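Local coordinates for protein glutathione peroxidase (Trypanosoma cruzi, PDB 3E0U) that probably reduces hydroperoxides, as a thioredoxin-fold enzyme of the glutathione peroxidase family, at residues Gln9-Ala12 against Lys16-Asp19; Asn52-Gln57 against Asp152-Leu157; Phe111-Ile116 against Lys123-Asn128; Lys3-Phe8 against Phe132-His137. One frame throughout, in Å; residues are numbered along the deposited sequence.

Contact 1: residues Gln9-Ala12 against Lys16-Asp19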
loop_
_atom_site.group_PDB
_atom_site.type_symbol
_atom_site.label_atom_id
_atom_site.label_comp_id
_atom_site.label_asym_id
_atom_site.label_seq_id
_atom_site.Cartn_x
_atom_site.Cartn_y
_atom_site.Cartn_z
ATOM N N GLN A 9 -6.946 -0.566 12.554
ATOM C CA GLN A 9 -6.744 -1.973 12.745
ATOM C C GLN A 9 -7.191 -2.682 11.470
ATOM O O GLN A 9 -8.206 -2.346 10.889
ATOM C CB GLN A 9 -7.582 -2.413 13.944
ATOM C CG GLN A 9 -6.833 -3.072 15.028
ATOM C CD GLN A 9 -6.301 -4.351 14.585
ATOM O OE1 GLN A 9 -6.944 -5.035 13.796
ATOM N NE2 GLN A 9 -5.088 -4.676 15.009
ATOM N N VAL A 10 -6.569 -3.801 11.188
ATOM C CA VAL A 10 -6.782 -4.519 9.944
ATOM C C VAL A 10 -6.523 -6.002 10.116
ATOM O O VAL A 10 -5.798 -6.409 11.015
ATOM C CB VAL A 10 -5.813 -3.841 8.916
ATOM C CG1 VAL A 10 -4.954 -4.793 8.157
ATOM C CG2 VAL A 10 -6.491 -2.802 8.156
ATOM N N ASN A 11 -7.342 -6.832 9.477
ATOM C CA ASN A 11 -7.003 -8.236 9.384
ATOM C C ASN A 11 -6.019 -8.524 8.237
ATOM O O ASN A 11 -5.898 -7.708 7.258
ATOM C CB ASN A 11 -8.254 -9.107 9.293
ATOM C CG ASN A 11 -9.117 -8.970 10.528
ATOM O OD1 ASN A 11 -8.583 -9.011 11.628
ATOM N ND2 ASN A 11 -10.378 -8.584 10.348
ATOM N N ALA A 12 -5.203 -9.545 8.496
ATOM C CA ALA A 12 -4.226 -10.111 7.604
ATOM C C ALA A 12 -4.929 -11.159 6.740
ATOM O O ALA A 12 -6.119 -11.380 6.893
ATOM C CB ALA A 12 -3.119 -10.812 8.421
ATOM N N LYS A 16 -7.104 -13.007 10.626
ATOM C CA LYS A 16 -7.056 -12.504 11.991
ATOM C C LYS A 16 -6.227 -11.220 12.113
ATOM O O LYS A 16 -5.518 -10.829 11.175
ATOM C CB LYS A 16 -6.677 -13.619 12.987
ATOM C CG LYS A 16 -5.228 -14.055 13.007
ATOM C CD LYS A 16 -5.158 -15.524 13.314
ATOM C CE LYS A 16 -6.253 -15.905 14.297
ATOM N NZ LYS A 16 -6.426 -17.388 14.408
ATOM N N PRO A 17 -6.412 -10.491 13.227
ATOM C CA PRO A 17 -5.906 -9.122 13.349
ATOM C C PRO A 17 -4.444 -9.017 12.921
ATOM O O PRO A 17 -3.672 -9.867 13.242
ATOM C CB PRO A 17 -6.057 -8.828 14.833
ATOM C CG PRO A 17 -7.146 -9.729 15.283
ATOM C CD PRO A 17 -6.923 -11.008 14.505
ATOM N N TYR A 18 -4.057 -8.002 12.172
ATOM C CA TYR A 18 -2.648 -7.948 11.782
ATOM C C TYR A 18 -1.894 -7.020 12.717
ATOM O O TYR A 18 -2.422 -5.984 13.143
ATOM C CB TYR A 18 -2.489 -7.499 10.305
ATOM C CG TYR A 18 -1.041 -7.355 9.793
ATOM C CD1 TYR A 18 -0.573 -6.118 9.335
ATOM C CD2 TYR A 18 -0.181 -8.458 9.702
ATOM C CE1 TYR A 18 0.751 -5.960 8.918
ATOM C CE2 TYR A 18 1.127 -8.321 9.223
ATOM C CZ TYR A 18 1.599 -7.068 8.902
ATOM O OH TYR A 18 2.862 -6.892 8.395
ATOM N N ASP A 19 -0.663 -7.381 13.036
ATOM C CA ASP A 19 0.191 -6.487 13.818
ATOM C C ASP A 19 0.760 -5.367 12.893
ATOM O O ASP A 19 1.879 -5.486 12.341
ATOM C CB ASP A 19 1.315 -7.307 14.450
ATOM C CG ASP A 19 2.056 -6.552 15.545
ATOM O OD1 ASP A 19 1.599 -5.487 16.003
ATOM O OD2 ASP A 19 3.109 -7.055 15.978
HETATM O O HOH W 1 -3.675 -3.888 12.248
#
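Tyr18 N donates to Val10 O over 2.6 Å in a nearly straight bond. Ala12 N gives the second rung, reaching Lys16 O at 3.0 Å with an angle of 177° at the hydrogen. Between these two bonds lies the non-hydrogen-bonded antiparallel pair Asn11 and Pro17, whose CA atoms are 4.2 Å apart, as suits a proline without an N-H to give. Asn11 OD1 rests beside the Lys16-Pro17 peptide bond, 3.1 Å from Pro17 N; a proline nitrogen carries no proton, so the two only touch. Ala12 CB packs against Tyr18 CB at 3.9 Å and also approaches ring atom CD2 obliquely. Tyr18 has CG anti to the backbone N (chi1 178°), which carries the ring beyond Ala12 toward Leu62 and Met95. Water 1 extends the backbone link past the direct bonds: it donates to Tyr18 O at 2.6 Å and takes a weak bond from Val10 N. Farther out, Val10 packs on Phe64, Met95 and His106, and Asn11 shares backbone bonding with Ala96, so the loop holding Met95 and Ala96 backs the pair. Asp14 OD1 accepts from Lys16 N in the connecting turn. Such a short, two-bond antiparallel pairing is a small beta-hairpin, here at the surface ahead of strand 28-33 of the thioredoxin fold.

Contact 2: residues Asn52-Gln57 against Asp152-Leu157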
loop_
_atom_site.group_PDB
_atom_site.type_symbol
_atom_site.label_atom_id
_atom_site.label_comp_id
_atom_site.label_asym_id
_atom_site.label_seq_id
_atom_site.Cartn_x
_atom_site.Cartn_y
_atom_site.Cartn_z
ATOM N N ASN A 52 12.286 -6.089 -2.042
ATOM C CA ASN A 52 13.566 -6.777 -1.977
ATOM C C ASN A 52 14.786 -5.832 -1.846
ATOM O O ASN A 52 15.764 -6.167 -1.159
ATOM C CB ASN A 52 13.716 -7.792 -3.134
ATOM C CG ASN A 52 12.824 -9.029 -2.951
ATOM O OD1 ASN A 52 13.024 -9.818 -2.027
ATOM N ND2 ASN A 52 11.835 -9.193 -3.825
ATOM N N LYS A 53 14.738 -4.660 -2.473
ATOM C CA LYS A 53 15.896 -3.761 -2.425
ATOM C C LYS A 53 16.027 -3.161 -1.018
ATOM O O LYS A 53 17.139 -3.034 -0.480
ATOM C CB LYS A 53 15.785 -2.619 -3.456
ATOM C CG LYS A 53 16.309 -2.887 -4.856
ATOM C CD LYS A 53 17.607 -2.149 -5.156
ATOM C CE LYS A 53 17.401 -0.634 -5.327
ATOM N NZ LYS A 53 17.129 -0.184 -6.736
ATOM N N TYR A 54 14.884 -2.968 -0.370
ATOM C CA TYR A 54 14.850 -2.163 0.819
ATOM C C TYR A 54 14.362 -2.780 2.126
ATOM O O TYR A 54 14.504 -2.141 3.183
ATOM C CB TYR A 54 14.047 -0.892 0.507
ATOM C CG TYR A 54 14.740 -0.049 -0.540
ATOM C CD1 TYR A 54 15.971 0.546 -0.253
ATOM C CD2 TYR A 54 14.285 -0.002 -1.857
ATOM C CE1 TYR A 54 16.687 1.229 -1.224
ATOM C CE2 TYR A 54 14.983 0.703 -2.830
ATOM C CZ TYR A 54 16.171 1.331 -2.498
ATOM O OH TYR A 54 16.883 2.045 -3.426
ATOM N N LYS A 55 13.867 -4.019 2.103
ATOM C CA LYS A 55 13.285 -4.575 3.338
ATOM C C LYS A 55 14.301 -4.641 4.465
ATOM O O LYS A 55 13.984 -4.295 5.607
ATOM C CB LYS A 55 12.636 -5.941 3.113
ATOM C CG LYS A 55 13.562 -6.997 2.577
ATOM C CD LYS A 55 12.753 -8.099 1.916
ATOM C CE LYS A 55 12.401 -9.191 2.895
ATOM N NZ LYS A 55 13.644 -9.847 3.335
ATOM N N GLY A 56 15.519 -5.045 4.115
ATOM C CA GLY A 56 16.650 -5.157 5.045
ATOM C C GLY A 56 16.838 -4.004 6.026
ATOM O O GLY A 56 17.376 -4.193 7.112
ATOM N N GLN A 57 16.365 -2.818 5.660
ATOM C CA GLN A 57 16.500 -1.619 6.484
ATOM C C GLN A 57 15.206 -1.137 7.132
ATOM O O GLN A 57 15.070 0.051 7.446
ATOM C CB GLN A 57 17.176 -0.506 5.677
ATOM C CG GLN A 57 17.477 -0.965 4.251
ATOM C CD GLN A 57 18.468 -0.066 3.555
ATOM O OE1 GLN A 57 18.812 1.004 4.043
ATOM N NE2 GLN A 57 18.924 -0.495 2.378
ATOM N N ASP A 152 11.196 6.362 -9.408
ATOM C CA ASP A 152 10.305 7.434 -9.027
ATOM C C ASP A 152 9.869 7.328 -7.585
ATOM O O ASP A 152 9.769 8.348 -6.893
ATOM C CB ASP A 152 9.149 7.622 -10.014
ATOM C CG ASP A 152 9.517 8.591 -11.130
ATOM O OD1 ASP A 152 10.196 9.619 -10.846
ATOM O OD2 ASP A 152 9.132 8.346 -12.291
ATOM N N ILE A 153 9.759 6.084 -7.103
ATOM C CA ILE A 153 9.421 5.829 -5.695
ATOM C C ILE A 153 10.657 6.076 -4.789
ATOM O O ILE A 153 10.512 6.599 -3.676
ATOM C CB ILE A 153 8.793 4.410 -5.469
ATOM C CG1 ILE A 153 7.447 4.323 -6.212
ATOM C CG2 ILE A 153 8.716 4.066 -3.926
ATOM C CD1 ILE A 153 6.676 3.083 -6.018
ATOM N N GLU A 154 11.858 5.818 -5.317
ATOM C CA GLU A 154 13.095 5.984 -4.542
ATOM C C GLU A 154 13.449 7.452 -4.216
ATOM O O GLU A 154 14.034 7.745 -3.161
ATOM C CB GLU A 154 14.262 5.237 -5.207
ATOM C CG GLU A 154 14.203 3.726 -4.956
ATOM C CD GLU A 154 15.158 2.957 -5.823
ATOM O OE1 GLU A 154 15.439 3.422 -6.929
ATOM O OE2 GLU A 154 15.610 1.872 -5.425
ATOM N N LYS A 155 13.139 8.352 -5.154
ATOM C CA LYS A 155 13.267 9.780 -4.954
ATOM C C LYS A 155 12.658 10.213 -3.607
ATOM O O LYS A 155 13.260 11.005 -2.885
ATOM C CB LYS A 155 12.596 10.557 -6.103
ATOM C CG LYS A 155 13.464 10.886 -7.298
ATOM C CD LYS A 155 12.712 11.844 -8.256
ATOM C CE LYS A 155 12.584 13.304 -7.736
ATOM N NZ LYS A 155 13.514 14.333 -8.368
ATOM N N LYS A 156 11.435 9.768 -3.307
ATOM C CA LYS A 156 10.777 10.086 -2.018
ATOM C C LYS A 156 11.146 9.150 -0.832
ATOM O O LYS A 156 11.298 9.598 0.307
ATOM C CB LYS A 156 9.258 10.104 -2.186
ATOM C CG LYS A 156 8.759 10.736 -3.469
ATOM C CD LYS A 156 9.123 12.232 -3.607
ATOM C CE LYS A 156 8.268 12.879 -4.787
ATOM N NZ LYS A 156 8.618 14.397 -5.003
ATOM N N LEU A 157 11.356 7.867 -1.130
ATOM C CA LEU A 157 11.681 6.834 -0.134
ATOM C C LEU A 157 13.100 6.870 0.491
ATOM O O LEU A 157 13.238 6.714 1.713
ATOM C CB LEU A 157 11.355 5.462 -0.730
ATOM C CG LEU A 157 11.312 4.151 0.077
ATOM C CD1 LEU A 157 12.248 3.067 -0.461
ATOM C CD2 LEU A 157 11.457 4.387 1.566
#
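The Tyr54 ring has Leu157 CD1 over one face and CB of its own neighbour Lys53 over the opposite face, both offset toward the rim, while Glu154 OE2 lies at its edge, in the ring plane. The leucine methyl makes a CH-pi contact, 4.2 Å from the ring centroid and 22° off the normal; its closest ring atom is CD2. The Glu154 carboxylate stands almost upright to the ring, the planes 83° apart. Its OE2 accepts a very short hydrogen bond from Tyr54 OH; the modelled 2.4 Å is doubtful as an exact length. The same oxygen uses its syn lone pair to take Lys53 NZ at 2.9 Å in a salt bridge, so one oxygen serves two donors from consecutive residues. Lys53 folds over to bring NZ across the end of the outstretched Glu154. Glu154 OE1 lies close to Glu151 OE2, a like-charge approach that the lysine probably offsets. Around this polar cluster, Phe59, Leu158 and Leu161 touch Tyr54, and Leu50 of helix 43-54 meets Glu154. Next to Glu154 in the chain, Ile153 packs on Leu29, Tyr31 and Phe144 of the sheet. The contact thus joins the C-terminal end of helix 43-54 to helix 150-157, the pair of helices that covers one face of the central sheet in the thioredoxin fold.

Contact 3: residues Phe111-Ile116 against Lys123-Asn128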
loop_
_atom_site.group_PDB
_atom_site.type_symbol
_atom_site.label_atom_id
_atom_site.label_comp_id
_atom_site.label_asym_id
_atom_site.label_seq_id
_atom_site.Cartn_x
_atom_site.Cartn_y
_atom_site.Cartn_z
ATOM N N PHE A 111 -8.656 7.495 5.538
ATOM C CA PHE A 111 -7.523 8.316 6.059
ATOM C C PHE A 111 -6.427 8.662 4.987
ATOM O O PHE A 111 -6.118 9.846 4.738
ATOM C CB PHE A 111 -6.886 7.644 7.323
ATOM C CG PHE A 111 -5.621 8.354 7.808
ATOM C CD1 PHE A 111 -5.678 9.670 8.261
ATOM C CD2 PHE A 111 -4.386 7.711 7.784
ATOM C CE1 PHE A 111 -4.507 10.354 8.635
ATOM C CE2 PHE A 111 -3.218 8.369 8.129
ATOM C CZ PHE A 111 -3.267 9.701 8.561
ATOM N N MET A 112 -5.862 7.636 4.339
ATOM C CA MET A 112 -4.809 7.861 3.348
ATOM C C MET A 112 -5.331 8.598 2.148
ATOM O O MET A 112 -4.619 9.391 1.581
ATOM C CB MET A 112 -4.161 6.556 2.872
ATOM C CG MET A 112 -3.688 5.637 3.989
ATOM S SD MET A 112 -2.661 4.266 3.491
ATOM C CE MET A 112 -3.745 3.173 2.614
ATOM N N LYS A 113 -6.518 8.252 1.663
ATOM C CA LYS A 113 -7.078 8.938 0.475
ATOM C C LYS A 113 -7.432 10.398 0.789
ATOM O O LYS A 113 -7.255 11.280 -0.043
ATOM C CB LYS A 113 -8.298 8.184 -0.077
ATOM C CG LYS A 113 -8.013 6.723 -0.533
ATOM C CD LYS A 113 -9.318 5.908 -0.577
ATOM C CE LYS A 113 -10.432 6.710 -1.226
ATOM N NZ LYS A 113 -11.726 5.994 -1.123
ATOM N N ALA A 114 -7.943 10.648 1.992
ATOM C CA ALA A 114 -8.232 12.008 2.443
ATOM C C ALA A 114 -6.924 12.789 2.647
ATOM O O ALA A 114 -6.781 13.882 2.138
ATOM C CB ALA A 114 -9.091 11.981 3.719
ATOM N N THR A 115 -5.901 12.165 3.220
ATOM C CA THR A 115 -4.617 12.854 3.400
ATOM C C THR A 115 -4.027 13.235 2.030
ATOM O O THR A 115 -3.625 14.357 1.829
ATOM C CB THR A 115 -3.610 11.995 4.226
ATOM O OG1 THR A 115 -4.215 11.612 5.463
ATOM C CG2 THR A 115 -2.343 12.778 4.519
ATOM N N ILE A 116 -4.020 12.305 1.070
ATOM C CA ILE A 116 -3.519 12.609 -0.277
ATOM C C ILE A 116 -4.497 12.151 -1.375
ATOM O O ILE A 116 -4.603 10.960 -1.653
ATOM C CB ILE A 116 -2.126 11.996 -0.484
ATOM C CG1 ILE A 116 -1.260 12.320 0.727
ATOM C CG2 ILE A 116 -1.488 12.546 -1.733
ATOM C CD1 ILE A 116 -0.225 11.306 1.004
ATOM N N LYS A 123 -10.867 11.752 -4.716
ATOM C CA LYS A 123 -9.834 11.240 -3.807
ATOM C C LYS A 123 -9.879 9.729 -3.938
ATOM O O LYS A 123 -8.872 9.042 -3.703
ATOM C CB LYS A 123 -10.047 11.672 -2.354
ATOM C CG LYS A 123 -11.359 11.190 -1.743
ATOM C CD LYS A 123 -11.726 12.041 -0.519
ATOM C CE LYS A 123 -13.137 11.674 0.011
ATOM N NZ LYS A 123 -13.502 12.330 1.305
ATOM N N ALA A 124 -11.010 9.258 -4.469
ATOM C CA ALA A 124 -11.293 7.847 -4.766
ATOM C C ALA A 124 -10.087 7.090 -5.319
ATOM O O ALA A 124 -9.191 7.679 -5.905
ATOM C CB ALA A 124 -12.457 7.745 -5.753
ATOM N N ILE A 125 -10.010 5.798 -5.026
ATOM C CA ILE A 125 -8.943 4.990 -5.579
ATOM C C ILE A 125 -9.508 4.671 -6.966
ATOM O O ILE A 125 -10.706 4.429 -7.089
ATOM C CB ILE A 125 -8.642 3.699 -4.749
ATOM C CG1 ILE A 125 -8.279 4.025 -3.290
ATOM C CG2 ILE A 125 -7.483 2.970 -5.354
ATOM C CD1 ILE A 125 -6.889 4.643 -3.143
ATOM N N LYS A 126 -8.672 4.824 -8.004
ATOM C CA LYS A 126 -9.071 4.658 -9.404
ATOM C C LYS A 126 -8.507 3.368 -10.008
ATOM O O LYS A 126 -9.165 2.719 -10.856
ATOM C CB LYS A 126 -8.581 5.849 -10.252
ATOM C CG LYS A 126 -9.494 7.041 -10.387
ATOM C CD LYS A 126 -9.555 7.876 -9.126
ATOM C CE LYS A 126 -8.315 8.740 -8.893
ATOM N NZ LYS A 126 -8.541 9.699 -7.722
ATOM N N TRP A 127 -7.266 3.041 -9.634
ATOM C CA TRP A 127 -6.563 1.899 -10.221
ATOM C C TRP A 127 -6.026 0.860 -9.224
ATOM O O TRP A 127 -5.773 1.147 -8.058
ATOM C CB TRP A 127 -5.377 2.400 -11.093
ATOM C CG TRP A 127 -5.586 3.790 -11.767
ATOM C CD1 TRP A 127 -4.900 4.950 -11.495
ATOM C CD2 TRP A 127 -6.558 4.130 -12.759
ATOM N NE1 TRP A 127 -5.361 5.974 -12.293
ATOM C CE2 TRP A 127 -6.408 5.506 -13.044
ATOM C CE3 TRP A 127 -7.564 3.414 -13.413
ATOM C CZ2 TRP A 127 -7.227 6.172 -13.945
ATOM C CZ3 TRP A 127 -8.391 4.089 -14.291
ATOM C CH2 TRP A 127 -8.200 5.445 -14.572
ATOM N N ASN A 128 -5.779 -0.340 -9.726
ATOM C CA ASN A 128 -5.066 -1.331 -8.956
ATOM C C ASN A 128 -3.604 -0.929 -8.859
ATOM O O ASN A 128 -3.076 -0.331 -9.786
ATOM C CB ASN A 128 -5.147 -2.689 -9.641
ATOM C CG ASN A 128 -6.408 -3.430 -9.309
ATOM O OD1 ASN A 128 -6.985 -3.271 -8.218
ATOM N ND2 ASN A 128 -6.745 -4.373 -10.167
#
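The closest packing is between the aliphatic part of Lys113 and Ile125, which cross at about a right angle. Lys113 CD comes to 3.5 Å from Ile125 CG1, a tight carbon pair, and Lys113 CG is equally close to Ile125 CD1. The lysine then bends at chi3 (44°), which takes CE past the backbone, 3.8 Å from Ala124 CA and 3.7 Å from Lys123 O. Contact of side chain with backbone comes second: Lys123 CB lies 3.6 Å from Lys113 O, near the C-terminal end of the helix. No hydrogen bond spans the two segments; polar ties run through third parties or stay local. Lys113 NZ ends on Asn101 OD1 and Val100 O, and Asn101 OD1 also accepts from Ile125 N, so one amide oxygen joins the two sides. Arg143 does likewise, NH1 to Ile116 O and NH2 to Lys123 O. Locally, Thr115 OG1 turns back to Phe111 O at 2.7 Å, reaching it from the face opposite to Thr115 N, while Lys126 NZ curls round to Ala124 O at 2.8 Å. In the fold, the last turn of helix 107-115 meets the loop leading to strand 131-134. Met112 of that helix lies on Ile30, Phe132 and Ile134, and Ile125 of the loop continues the cover over Asn32, Phe132 and Arg143 of strands 28-33, 131-134 and 140-144.

Contact 4: residues Lys3-Phe8 against Phe132-His137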
loop_
_atom_site.group_PDB
_atom_site.type_symbol
_atom_site.label_atom_id
_atom_site.label_comp_id
_atom_site.label_asym_id
_atom_site.label_seq_id
_atom_site.Cartn_x
_atom_site.Cartn_y
_atom_site.Cartn_z
ATOM N N LYS A 3 -1.910 11.913 13.919
ATOM C CA LYS A 3 -2.676 10.940 13.082
ATOM C C LYS A 3 -1.766 10.093 12.245
ATOM O O LYS A 3 -0.958 10.606 11.495
ATOM C CB LYS A 3 -3.682 11.625 12.162
ATOM C CG LYS A 3 -5.101 11.632 12.716
ATOM C CD LYS A 3 -6.052 12.318 11.749
ATOM C CE LYS A 3 -7.360 12.651 12.449
ATOM N NZ LYS A 3 -8.375 13.202 11.514
ATOM N N SER A 4 -1.971 8.790 12.295
ATOM C CA SER A 4 -1.125 7.896 11.553
ATOM C C SER A 4 -1.935 6.654 11.212
ATOM O O SER A 4 -3.047 6.461 11.719
ATOM C CB SER A 4 0.109 7.531 12.391
ATOM O OG SER A 4 -0.270 7.025 13.685
ATOM N N ILE A 5 -1.351 5.808 10.371
ATOM C CA ILE A 5 -1.962 4.607 9.971
ATOM C C ILE A 5 -2.112 3.660 11.164
ATOM O O ILE A 5 -2.793 2.648 11.079
ATOM C CB ILE A 5 -1.105 3.863 8.875
ATOM C CG1 ILE A 5 0.190 3.292 9.438
ATOM C CG2 ILE A 5 -0.893 4.672 7.576
ATOM C CD1 ILE A 5 0.865 2.436 8.385
ATOM N N TYR A 6 -1.353 3.918 12.228
ATOM C CA TYR A 6 -1.306 3.021 13.376
ATOM C C TYR A 6 -2.474 3.173 14.352
ATOM O O TYR A 6 -2.618 2.379 15.336
ATOM C CB TYR A 6 0.040 3.174 14.095
ATOM C CG TYR A 6 1.172 2.771 13.201
ATOM C CD1 TYR A 6 1.223 1.515 12.678
ATOM C CD2 TYR A 6 2.106 3.704 12.781
ATOM C CE1 TYR A 6 2.252 1.156 11.832
ATOM C CE2 TYR A 6 3.124 3.371 11.921
ATOM C CZ TYR A 6 3.204 2.104 11.453
ATOM O OH TYR A 6 4.282 1.765 10.667
ATOM N N GLU A 7 -3.365 4.095 13.993
ATOM C CA GLU A 7 -4.600 4.285 14.717
ATOM C C GLU A 7 -5.698 3.456 14.035
ATOM O O GLU A 7 -6.859 3.625 14.370
ATOM C CB GLU A 7 -5.001 5.746 14.736
ATOM C CG GLU A 7 -4.041 6.673 15.456
ATOM C CD GLU A 7 -4.506 8.086 15.409
ATOM O OE1 GLU A 7 -5.002 8.550 14.372
ATOM O OE2 GLU A 7 -4.386 8.765 16.406
ATOM N N PHE A 8 -5.335 2.630 13.035
ATOM C CA PHE A 8 -6.302 1.712 12.375
ATOM C C PHE A 8 -5.918 0.276 12.570
ATOM O O PHE A 8 -4.726 -0.056 12.789
ATOM C CB PHE A 8 -6.451 1.996 10.884
ATOM C CG PHE A 8 -6.785 3.397 10.613
ATOM C CD1 PHE A 8 -5.804 4.352 10.638
ATOM C CD2 PHE A 8 -8.088 3.807 10.577
ATOM C CE1 PHE A 8 -6.104 5.682 10.503
ATOM C CE2 PHE A 8 -8.387 5.125 10.360
ATOM C CZ PHE A 8 -7.411 6.060 10.409
ATOM N N PHE A 132 0.756 4.206 -1.542
ATOM C CA PHE A 132 0.916 5.276 -0.628
ATOM C C PHE A 132 2.165 4.976 0.076
ATOM O O PHE A 132 2.347 3.917 0.560
ATOM C CB PHE A 132 -0.197 5.272 0.404
ATOM C CG PHE A 132 -1.506 5.726 -0.116
ATOM C CD1 PHE A 132 -1.785 7.057 -0.250
ATOM C CD2 PHE A 132 -2.455 4.837 -0.473
ATOM C CE1 PHE A 132 -2.938 7.447 -0.716
ATOM C CE2 PHE A 132 -3.589 5.246 -0.959
ATOM C CZ PHE A 132 -3.838 6.551 -1.071
ATOM N N LEU A 133 3.016 5.956 0.183
ATOM C CA LEU A 133 4.169 5.836 1.015
ATOM C C LEU A 133 3.977 6.380 2.402
ATOM O O LEU A 133 3.461 7.426 2.592
ATOM C CB LEU A 133 5.348 6.473 0.331
ATOM C CG LEU A 133 6.673 6.532 1.030
ATOM C CD1 LEU A 133 7.322 5.241 1.057
ATOM C CD2 LEU A 133 7.491 7.531 0.314
ATOM N N ILE A 134 4.382 5.603 3.371
ATOM C CA ILE A 134 4.164 5.974 4.760
ATOM C C ILE A 134 5.505 6.251 5.406
ATOM O O ILE A 134 6.464 5.525 5.154
ATOM C CB ILE A 134 3.487 4.816 5.543
ATOM C CG1 ILE A 134 2.292 4.203 4.734
ATOM C CG2 ILE A 134 3.134 5.249 6.952
ATOM C CD1 ILE A 134 1.236 5.214 4.269
ATOM N N ASP A 135 5.589 7.315 6.216
ATOM C CA ASP A 135 6.840 7.631 6.920
ATOM C C ASP A 135 7.038 6.857 8.240
ATOM O O ASP A 135 6.240 5.968 8.599
ATOM C CB ASP A 135 7.052 9.166 7.073
ATOM C CG ASP A 135 6.067 9.841 8.051
ATOM O OD1 ASP A 135 5.357 9.173 8.841
ATOM O OD2 ASP A 135 6.083 11.084 8.097
ATOM N N ARG A 136 8.164 7.108 8.893
ATOM C CA ARG A 136 8.525 6.445 10.151
ATOM C C ARG A 136 7.478 6.663 11.262
ATOM O O ARG A 136 7.394 5.877 12.211
ATOM C CB ARG A 136 9.892 6.965 10.615
ATOM C CG ARG A 136 9.847 8.436 11.019
ATOM C CD ARG A 136 11.240 9.002 11.347
ATOM N NE ARG A 136 11.850 8.369 12.524
ATOM C CZ ARG A 136 12.602 7.248 12.443
ATOM N NH1 ARG A 136 12.875 6.634 11.220
ATOM N NH2 ARG A 136 13.091 6.748 13.580
ATOM N N HIS A 137 6.734 7.765 11.163
ATOM C CA HIS A 137 5.687 8.090 12.131
ATOM C C HIS A 137 4.345 7.533 11.724
ATOM O O HIS A 137 3.352 7.847 12.369
ATOM C CB HIS A 137 5.483 9.596 12.242
ATOM C CG HIS A 137 6.712 10.356 12.615
ATOM N ND1 HIS A 137 7.478 11.026 11.688
ATOM C CD2 HIS A 137 7.260 10.626 13.823
ATOM C CE1 HIS A 137 8.488 11.615 12.298
ATOM N NE2 HIS A 137 8.393 11.364 13.593
HETATM O O HOH W 2 5.935 3.827 9.885
#
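Ile5, in the 3-10 turn near the N-terminus, packs on Ile134 at the end of strand 131-134, where that strand passes into the turn toward strand 140-144. The two side chains meet obliquely through their methyls: Ile5 CD1 is 3.9 Å from Ile134 CG2, and Ile5 CG2 is 4.0 Å from Ile134 CD1. Ile134 sets CG2 anti to its backbone N and CG1 beside it (chi1 -46°), which presents both branches to Ile5. On the turn side, Ser4 CB touches His137 O at 3.3 Å. The Tyr6 ring is steadied from within its own segment, where Ile5 CG1 sits over the centre of one face, and its edge atom CE2 approaches His137 C near the ring plane. Tyr6 OH hydrogen-bonds water 2 at 2.8 Å, and this water, in the plane of the ring, lies 2.5 Å from Asp135 O and so links the two segments. Within the turn, Asp135 OD1 accepts a weak bond from His137 N, as in an Asx turn, and another bond from Val139 N. Backbone bonding between Ile5 and Gly138 adds a direct tie to the same turn. Ile5 also touches Leu28, Ile30 and Leu108, while Ile134 shares Leu28 and Ile30. Ile5 thus lies between helix 107-115 and the sheet. The arrangement is packing of the N-terminal segment against the beta-hairpin that closes the thioredoxin-fold sheet, formed by strands 131-134 and 140-144.

How the contacts relate
Along the chain, contact 4 opens first and encloses contacts 1 and 3; its segments alternate with those of contact 2, which also encloses contact 3. The central sheet lies between contact 2, which joins two helices on one face, and contact 3; contact 4 is at the sheet itself, on the side of helix 107-115. Contact 4 touches both contact 2 and contact 3 through strand 131-134: Leu133 CD2 is 4.0 Å from Lys156 CB, and Phe132 CE1 is 3.4 Å from Met112 O. Contact 1, whose first segment continues directly from residues 3-8, is peripheral, its centre 24 Å from that of contact 2. Together they join the N-terminal segment, three helices and the sheet in one thioredoxin-fold core.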